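Local coordinates for putative cell invasion protein with MAC/Perforin domain (Bacteroides thetaiotaomicron VPI-5482, PDB 3KK7) that is a MACPF-family protein of uncertain function, possibly acting in cell invasion or in membrane attack by pore formation, at residues Ile471-Lys483 / Ile492-Asp505. Numbering follows the deposited sequence.
Sequences INNVDEKGMYKFK and IYNPTSMYCFAYYD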
ATOM      1  N   ILE A 471       6.935  14.301 -19.291  1.00 35.75           N
ATOM      2  CA  ILE A 471       6.695  15.705 -18.979  1.00 35.87           C
ATOM      3  C   ILE A 471       7.106  16.523 -20.201  1.00 36.06           C
ATOM      4  O   ILE A 471       8.301  16.651 -20.515  1.00 36.65           O
ATOM      5  CB  ILE A 471       7.480  16.214 -17.758  1.00 35.95           C
ATOM      6  CG1 ILE A 471       7.605  15.166 -16.652  1.00 35.34           C
ATOM      7  CG2 ILE A 471       6.797  17.477 -17.202  1.00 36.41           C
ATOM      8  CD1 ILE A 471       8.611  15.588 -15.572  1.00 34.65           C
ATOM      9  N   ASN A 472       6.110  17.054 -20.904  1.00 36.10           N
ATOM     10  CA  ASN A 472       6.356  17.863 -22.107  1.00 35.73           C
ATOM     11  C   ASN A 472       6.887  19.228 -21.756  1.00 35.64           C
ATOM     12  O   ASN A 472       6.578  19.761 -20.690  1.00 35.74           O
ATOM     13  CB  ASN A 472       5.070  18.088 -22.896  1.00 35.30           C
ATOM     14  CG  ASN A 472       4.480  16.817 -23.437  1.00 35.20           C
ATOM     15  OD1 ASN A 472       5.204  15.899 -23.839  1.00 36.70           O
ATOM     16  ND2 ASN A 472       3.151  16.762 -23.489  1.00 33.51           N
ATOM     17  N   ASN A 473       7.662  19.800 -22.675  1.00 35.61           N
ATOM     18  CA  ASN A 473       8.106  21.183 -22.556  1.00 35.41           C
ATOM     19  C   ASN A 473       8.765  21.491 -21.214  1.00 35.00           C
ATOM     20  O   ASN A 473       8.486  22.537 -20.612  1.00 35.08           O
ATOM     21  CB  ASN A 473       6.914  22.119 -22.763  1.00 35.52           C
ATOM     22  CG  ASN A 473       6.133  21.787 -24.006  1.00 36.98           C
ATOM     23  OD1 ASN A 473       6.709  21.382 -25.012  1.00 41.32           O
ATOM     24  ND2 ASN A 473       4.817  21.954 -23.954  1.00 37.86           N
ATOM     25  N   VAL A 474       9.617  20.585 -20.734  1.00 34.57           N
ATOM     26  CA  VAL A 474      10.327  20.840 -19.489  1.00 34.32           C
ATOM     27  C   VAL A 474      11.305  21.942 -19.776  1.00 34.19           C
ATOM     28  O   VAL A 474      11.990  21.910 -20.794  1.00 34.20           O
ATOM     29  CB  VAL A 474      11.059  19.623 -18.942  1.00 34.36           C
ATOM     30  CG1 VAL A 474      12.130  20.064 -17.954  1.00 34.92           C
ATOM     31  CG2 VAL A 474      10.070  18.667 -18.283  1.00 34.00           C
ATOM     32  N   ASP A 475      11.329  22.936 -18.892  1.00 34.16           N
ATOM     33  CA  ASP A 475      12.169  24.115 -19.055  1.00 34.01           C
ATOM     34  C   ASP A 475      12.538  24.632 -17.670  1.00 33.86           C
ATOM     35  O   ASP A 475      11.748  25.284 -16.981  1.00 33.41           O
ATOM     36  CB  ASP A 475      11.458  25.183 -19.912  1.00 34.13           C
ATOM     37  CG  ASP A 475      12.269  26.496 -20.062  1.00 33.85           C
ATOM     38  OD1 ASP A 475      13.155  26.812 -19.229  1.00 31.94           O
ATOM     39  OD2 ASP A 475      11.974  27.233 -21.023  1.00 33.83           O
ATOM     40  N   GLU A 476      13.769  24.326 -17.281  1.00 33.92           N
ATOM     41  CA  GLU A 476      14.291  24.704 -15.988  1.00 33.90           C
ATOM     42  C   GLU A 476      14.222  26.218 -15.728  1.00 33.68           C
ATOM     43  O   GLU A 476      14.233  26.623 -14.568  1.00 33.58           O
ATOM     44  CB  GLU A 476      15.727  24.196 -15.848  1.00 34.16           C
ATOM     45  CG  GLU A 476      15.847  22.677 -15.655  1.00 35.14           C
ATOM     46  CD  GLU A 476      15.590  21.855 -16.911  1.00 37.01           C
ATOM     47  OE1 GLU A 476      15.827  22.382 -18.003  1.00 36.72           O
ATOM     48  OE2 GLU A 476      15.141  20.680 -16.804  1.00 40.65           O
ATOM     49  N   LYS A 477      14.131  27.039 -16.785  1.00 33.26           N
ATOM     50  CA  LYS A 477      14.118  28.501 -16.632  1.00 33.30           C
ATOM     51  C   LYS A 477      12.773  29.057 -16.197  1.00 33.40           C
ATOM     52  O   LYS A 477      12.715  30.181 -15.688  1.00 33.21           O
ATOM     53  CB  LYS A 477      14.513  29.234 -17.927  1.00 33.11           C
ATOM     54  CG  LYS A 477      15.794  28.769 -18.593  1.00 33.54           C
ATOM     55  CD  LYS A 477      16.304  29.812 -19.599  1.00 35.00           C
ATOM     56  CE  LYS A 477      17.075  29.193 -20.767  1.00 35.31           C
ATOM     57  NZ  LYS A 477      16.154  28.581 -21.777  1.00 35.83           N
ATOM     58  N   GLY A 478      11.696  28.299 -16.395  1.00 33.46           N
ATOM     59  CA  GLY A 478      10.344  28.843 -16.223  1.00 33.56           C
ATOM     60  C   GLY A 478       9.644  28.542 -14.910  1.00 33.87           C
ATOM     61  O   GLY A 478       8.436  28.301 -14.901  1.00 34.05           O
HETATM   62  N   MSE A 479      10.359  28.608 -13.790  1.00 33.83           N
HETATM   63  CA  MSE A 479       9.815  28.064 -12.562  1.00 34.11           C
HETATM   64  C   MSE A 479       9.748  28.941 -11.359  1.00 33.66           C
HETATM   65  O   MSE A 479      10.526  29.873 -11.194  1.00 34.21           O
HETATM   66  CB  MSE A 479      10.588  26.820 -12.227  1.00 34.51           C
HETATM   67  CG  MSE A 479      10.592  25.944 -13.418  1.00 36.51           C
HETATM   68 SE   MSE A 479      10.782  24.157 -12.988  0.75 41.57          SE
HETATM   69  CE  MSE A 479       9.140  23.718 -12.036  1.00 42.13           C
ATOM     70  N   TYR A 480       8.777  28.609 -10.521  1.00 33.22           N
ATOM     71  CA  TYR A 480       8.585  29.238  -9.238  1.00 33.20           C
ATOM     72  C   TYR A 480       8.508  28.128  -8.199  1.00 32.58           C
ATOM     73  O   TYR A 480       8.390  26.958  -8.536  1.00 32.24           O
ATOM     74  CB  TYR A 480       7.288  30.046  -9.223  1.00 33.51           C
ATOM     75  CG  TYR A 480       7.240  31.210 -10.198  1.00 34.23           C
ATOM     76  CD1 TYR A 480       7.600  32.490  -9.805  1.00 34.64           C
ATOM     77  CD2 TYR A 480       6.799  31.025 -11.505  1.00 35.34           C
ATOM     78  CE1 TYR A 480       7.532  33.557 -10.694  1.00 35.66           C
ATOM     79  CE2 TYR A 480       6.729  32.078 -12.396  1.00 36.06           C
ATOM     80  CZ  TYR A 480       7.098  33.335 -11.985  1.00 36.14           C
ATOM     81  OH  TYR A 480       7.028  34.367 -12.873  1.00 37.21           O
ATOM     82  N   LYS A 481       8.572  28.503  -6.933  1.00 31.98           N
ATOM     83  CA  LYS A 481       8.479  27.529  -5.866  1.00 31.57           C
ATOM     84  C   LYS A 481       7.762  28.134  -4.660  1.00 31.19           C
ATOM     85  O   LYS A 481       7.703  29.370  -4.497  1.00 31.36           O
ATOM     86  CB  LYS A 481       9.880  27.060  -5.461  1.00 31.33           C
ATOM     87  CG  LYS A 481      10.635  28.095  -4.661  1.00 31.57           C
ATOM     88  CD  LYS A 481      12.094  27.750  -4.438  1.00 32.10           C
ATOM     89  CE  LYS A 481      12.723  28.747  -3.470  1.00 31.50           C
ATOM     90  NZ  LYS A 481      14.161  28.504  -3.344  1.00 32.31           N
ATOM     91  N   PHE A 482       7.227  27.258  -3.819  1.00 30.27           N
ATOM     92  CA  PHE A 482       6.739  27.669  -2.505  1.00 29.70           C
ATOM     93  C   PHE A 482       6.776  26.476  -1.545  1.00 29.07           C
ATOM     94  O   PHE A 482       6.746  25.314  -1.981  1.00 28.32           O
ATOM     95  CB  PHE A 482       5.327  28.264  -2.593  1.00 29.46           C
ATOM     96  CG  PHE A 482       4.256  27.242  -2.832  1.00 29.84           C
ATOM     97  CD1 PHE A 482       3.994  26.779  -4.118  1.00 31.66           C
ATOM     98  CD2 PHE A 482       3.511  26.733  -1.769  1.00 29.75           C
ATOM     99  CE1 PHE A 482       2.990  25.823  -4.343  1.00 32.80           C
ATOM    100  CE2 PHE A 482       2.511  25.767  -1.979  1.00 30.00           C
ATOM    101  CZ  PHE A 482       2.247  25.308  -3.264  1.00 30.89           C
ATOM    102  N   LYS A 483       6.847  26.777  -0.249  1.00 28.38           N
ATOM    103  CA  LYS A 483       6.805  25.752   0.776  1.00 28.14           C
ATOM    104  C   LYS A 483       5.447  25.683   1.439  1.00 27.71           C
ATOM    105  O   LYS A 483       4.954  26.692   1.923  1.00 28.38           O
ATOM    106  CB  LYS A 483       7.861  26.012   1.848  1.00 27.88           C
ATOM    107  CG  LYS A 483       8.118  24.804   2.706  1.00 27.93           C
ATOM    108  CD  LYS A 483       9.266  25.011   3.657  1.00 28.72           C
ATOM    109  CE  LYS A 483       8.856  25.854   4.831  1.00 29.54           C
ATOM    110  NZ  LYS A 483       9.818  25.641   5.925  1.00 31.75           N
ATOM    111  N   ILE A 492       8.071  23.005  -6.550  1.00 27.31           N
ATOM    112  CA  ILE A 492       8.672  23.774  -7.632  1.00 28.10           C
ATOM    113  C   ILE A 492       7.845  23.491  -8.878  1.00 28.41           C
ATOM    114  O   ILE A 492       7.725  22.345  -9.303  1.00 28.55           O
ATOM    115  CB  ILE A 492      10.146  23.408  -7.832  1.00 28.07           C
ATOM    116  CG1 ILE A 492      10.857  23.499  -6.480  1.00 29.91           C
ATOM    117  CG2 ILE A 492      10.796  24.334  -8.832  1.00 27.35           C
ATOM    118  CD1 ILE A 492      12.381  23.495  -6.551  1.00 32.29           C
ATOM    119  N   TYR A 493       7.243  24.538  -9.433  1.00 28.73           N
ATOM    120  CA  TYR A 493       6.233  24.376 -10.465  1.00 28.97           C
ATOM    121  C   TYR A 493       6.489  25.286 -11.629  1.00 28.60           C
ATOM    122  O   TYR A 493       6.993  26.391 -11.461  1.00 28.50           O
ATOM    123  CB  TYR A 493       4.828  24.644  -9.902  1.00 29.10           C
ATOM    124  CG  TYR A 493       4.555  26.073  -9.479  1.00 28.99           C
ATOM    125  CD1 TYR A 493       4.969  26.537  -8.234  1.00 29.16           C
ATOM    126  CD2 TYR A 493       3.840  26.944 -10.310  1.00 30.03           C
ATOM    127  CE1 TYR A 493       4.695  27.831  -7.825  1.00 30.75           C
ATOM    128  CE2 TYR A 493       3.566  28.254  -9.919  1.00 29.88           C
ATOM    129  CZ  TYR A 493       4.000  28.693  -8.677  1.00 30.98           C
ATOM    130  OH  TYR A 493       3.749  29.988  -8.285  1.00 33.18           O
ATOM    131  N   ASN A 494       6.148  24.778 -12.810  1.00 28.60           N
ATOM    132  CA  ASN A 494       6.263  25.506 -14.069  1.00 28.39           C
ATOM    133  C   ASN A 494       4.866  25.911 -14.540  1.00 28.40           C
ATOM    134  O   ASN A 494       4.124  25.072 -15.065  1.00 28.31           O
ATOM    135  CB  ASN A 494       6.938  24.624 -15.112  1.00 28.20           C
ATOM    136  CG  ASN A 494       7.229  25.360 -16.404  1.00 27.25           C
ATOM    137  OD1 ASN A 494       6.374  26.070 -16.945  1.00 26.34           O
ATOM    138  ND2 ASN A 494       8.437  25.180 -16.913  1.00 25.76           N
ATOM    139  N   PRO A 495       4.505  27.197 -14.372  1.00 28.28           N
ATOM    140  CA  PRO A 495       3.152  27.616 -14.671  1.00 28.39           C
ATOM    141  C   PRO A 495       2.870  27.845 -16.163  1.00 28.49           C
ATOM    142  O   PRO A 495       1.768  28.269 -16.492  1.00 28.95           O
ATOM    143  CB  PRO A 495       3.043  28.914 -13.904  1.00 28.41           C
ATOM    144  CG  PRO A 495       4.385  29.515 -14.103  1.00 28.57           C
ATOM    145  CD  PRO A 495       5.348  28.351 -14.041  1.00 28.25           C
ATOM    146  N   THR A 496       3.830  27.569 -17.049  1.00 28.26           N
ATOM    147  CA  THR A 496       3.559  27.519 -18.482  1.00 28.03           C
ATOM    148  C   THR A 496       3.276  26.093 -18.940  1.00 28.02           C
ATOM    149  O   THR A 496       2.363  25.877 -19.732  1.00 28.55           O
ATOM    150  CB  THR A 496       4.728  28.012 -19.297  1.00 28.22           C
ATOM    151  OG1 THR A 496       5.313  29.147 -18.653  1.00 28.96           O
ATOM    152  CG2 THR A 496       4.276  28.376 -20.706  1.00 27.97           C
ATOM    153  N   SER A 497       4.049  25.124 -18.443  1.00 27.54           N
ATOM    154  CA  SER A 497       3.944  23.718 -18.875  1.00 26.98           C
ATOM    155  C   SER A 497       3.141  22.805 -17.926  1.00 26.48           C
ATOM    156  O   SER A 497       2.795  21.685 -18.281  1.00 25.81           O
ATOM    157  CB  SER A 497       5.346  23.149 -19.085  1.00 26.92           C
ATOM    158  OG  SER A 497       6.042  23.890 -20.060  1.00 27.60           O
HETATM  159  N   MSE A 498       2.875  23.277 -16.714  1.00 26.48           N
HETATM  160  CA  MSE A 498       1.946  22.617 -15.784  1.00 26.26           C
HETATM  161  C   MSE A 498       2.527  21.378 -15.150  1.00 26.64           C
HETATM  162  O   MSE A 498       1.808  20.439 -14.809  1.00 26.92           O
HETATM  163  CB  MSE A 498       0.594  22.313 -16.458  1.00 26.06           C
HETATM  164  CG  MSE A 498       0.008  23.521 -17.242  1.00 26.03           C
HETATM  165 SE   MSE A 498       0.103  25.244 -16.263  0.75 26.91          SE
HETATM  166  CE  MSE A 498      -1.164  24.877 -14.815  1.00 22.71           C
ATOM    167  N   TYR A 499       3.836  21.387 -14.938  1.00 26.71           N
ATOM    168  CA  TYR A 499       4.475  20.294 -14.224  1.00 26.43           C
ATOM    169  C   TYR A 499       5.116  20.850 -12.971  1.00 26.11           C
ATOM    170  O   TYR A 499       5.320  22.061 -12.859  1.00 25.73           O
ATOM    171  CB  TYR A 499       5.486  19.546 -15.116  1.00 26.33           C
ATOM    172  CG  TYR A 499       6.715  20.326 -15.466  1.00 26.50           C
ATOM    173  CD1 TYR A 499       7.783  20.400 -14.577  1.00 25.33           C
ATOM    174  CD2 TYR A 499       6.830  20.985 -16.698  1.00 26.63           C
ATOM    175  CE1 TYR A 499       8.923  21.125 -14.883  1.00 25.08           C
ATOM    176  CE2 TYR A 499       7.990  21.707 -17.018  1.00 26.11           C
ATOM    177  CZ  TYR A 499       9.024  21.771 -16.094  1.00 25.26           C
ATOM    178  OH  TYR A 499      10.173  22.455 -16.362  1.00 26.26           O
ATOM    179  N   CYS A 500       5.428  19.948 -12.041  1.00 25.82           N
ATOM    180  CA  CYS A 500       5.923  20.321 -10.749  1.00 25.99           C
ATOM    181  C   CYS A 500       6.742  19.210 -10.064  1.00 26.37           C
ATOM    182  O   CYS A 500       6.299  18.055  -9.980  1.00 25.93           O
ATOM    183  CB  CYS A 500       4.736  20.713  -9.873  1.00 25.95           C
ATOM    184  SG  CYS A 500       5.103  20.828  -8.102  1.00 26.49           S
ATOM    185  N   PHE A 501       7.932  19.578  -9.568  1.00 26.40           N
ATOM    186  CA  PHE A 501       8.768  18.682  -8.780  1.00 26.28           C
ATOM    187  C   PHE A 501       8.603  19.053  -7.323  1.00 26.78           C
ATOM    188  O   PHE A 501       8.760  20.226  -6.958  1.00 26.90           O
ATOM    189  CB  PHE A 501      10.257  18.766  -9.150  1.00 26.11           C
ATOM    190  CG  PHE A 501      10.561  18.553 -10.616  1.00 25.62           C
ATOM    191  CD1 PHE A 501       9.883  17.616 -11.370  1.00 26.31           C
ATOM    192  CD2 PHE A 501      11.571  19.286 -11.237  1.00 27.78           C
ATOM    193  CE1 PHE A 501      10.185  17.420 -12.735  1.00 26.07           C
ATOM    194  CE2 PHE A 501      11.877  19.112 -12.610  1.00 27.46           C
ATOM    195  CZ  PHE A 501      11.181  18.171 -13.348  1.00 27.26           C
ATOM    196  N   ALA A 502       8.303  18.054  -6.483  1.00 27.48           N
ATOM    197  CA  ALA A 502       8.152  18.266  -5.028  1.00 27.76           C
ATOM    198  C   ALA A 502       9.263  17.576  -4.211  1.00 27.64           C
ATOM    199  O   ALA A 502       9.865  16.619  -4.670  1.00 27.98           O
ATOM    200  CB  ALA A 502       6.762  17.778  -4.562  1.00 27.30           C
ATOM    201  N   TYR A 503       9.526  18.069  -3.004  1.00 27.78           N
ATOM    202  CA  TYR A 503      10.450  17.396  -2.065  1.00 27.76           C
ATOM    203  C   TYR A 503      10.312  17.963  -0.651  1.00 27.47           C
ATOM    204  O   TYR A 503      10.106  19.169  -0.491  1.00 26.92           O
ATOM    205  CB  TYR A 503      11.936  17.438  -2.527  1.00 27.88           C
ATOM    206  CG  TYR A 503      12.604  18.815  -2.663  1.00 29.12           C
ATOM    207  CD1 TYR A 503      12.719  19.445  -3.897  1.00 30.27           C
ATOM    208  CD2 TYR A 503      13.169  19.459  -1.557  1.00 30.18           C
ATOM    209  CE1 TYR A 503      13.348  20.712  -4.014  1.00 31.44           C
ATOM    210  CE2 TYR A 503      13.787  20.706  -1.661  1.00 28.58           C
ATOM    211  CZ  TYR A 503      13.874  21.324  -2.885  1.00 31.42           C
ATOM    212  OH  TYR A 503      14.490  22.556  -2.977  1.00 34.39           O
ATOM    213  N   TYR A 504      10.416  17.091   0.357  1.00 27.24           N
ATOM    214  CA  TYR A 504      10.465  17.524   1.760  1.00 27.25           C
ATOM    215  C   TYR A 504      11.690  18.420   1.991  1.00 26.55           C
ATOM    216  O   TYR A 504      12.713  18.232   1.351  1.00 25.94           O
ATOM    217  CB  TYR A 504      10.482  16.326   2.710  1.00 27.54           C
ATOM    218  CG  TYR A 504      10.567  16.752   4.156  1.00 30.17           C
ATOM    219  CD1 TYR A 504       9.434  17.178   4.854  1.00 32.01           C
ATOM    220  CD2 TYR A 504      11.804  16.793   4.818  1.00 33.16           C
ATOM    221  CE1 TYR A 504       9.532  17.615   6.183  1.00 33.77           C
ATOM    222  CE2 TYR A 504      11.909  17.226   6.145  1.00 33.67           C
ATOM    223  CZ  TYR A 504      10.779  17.632   6.811  1.00 34.54           C
ATOM    224  OH  TYR A 504      10.913  18.051   8.108  1.00 37.27           O
ATOM    225  N   ASP A 505      11.561  19.387   2.903  1.00 26.04           N
ATOM    226  CA  ASP A 505      12.552  20.446   3.083  1.00 26.04           C
ATOM    227  C   ASP A 505      13.777  20.009   3.886  1.00 26.03           C
ATOM    228  O   ASP A 505      13.936  20.320   5.081  1.00 25.59           O
ATOM    229  CB  ASP A 505      11.919  21.688   3.726  1.00 26.08           C
ATOM    230  CG  ASP A 505      12.831  22.909   3.677  1.00 25.54           C
ATOM    231  OD1 ASP A 505      13.825  22.886   2.928  1.00 25.66           O
ATOM    232  OD2 ASP A 505      12.544  23.913   4.360  1.00 27.06           O
TER
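Tyr480 and Tyr493 form the hydrogen-bonded pair of an antiparallel beta hairpin, strands 480-484 and 489-494, in a four-stranded sheet. Tyr480 N gives to Tyr493 O at 3.0 Å, and Tyr493 N gives back to Tyr480 O at 2.8 Å. Tyr493 lies across its neighbour, with CZ 3.6 Å from Tyr480 CB; its hydroxyl bonds to Lys525 O. The next strand, 499-504, brings in Tyr499, whose side chain packs against the loop joining strand 468-472 to the hairpin. Nearby, Ser497 OG gives to Asn473 O, tilted 30° from the carbonyl plane. With chi1 at 69°, Tyr499 CG stands between the backbone N and the carbonyl carbon, and the ring points at the loop. Tyr499 CB, CG and CD2 all meet Ile471 CG2. Farther out, CE1 touches Met479 CE at 3.9 Å, while CE2 and CZ lie beside Val474 CA. Val474 CG2 sits over one ring face in a CH-pi contact, and Asn494 CB lies over the opposite face, toward the rim. A phenylalanine here would probably leave the Asp475 amide without its acceptor and Asn494 ND2 without its weak one. At the tip, Tyr499 OH takes the Asp475 N-H at 2.8 Å and a weak bond from Asn494 ND2.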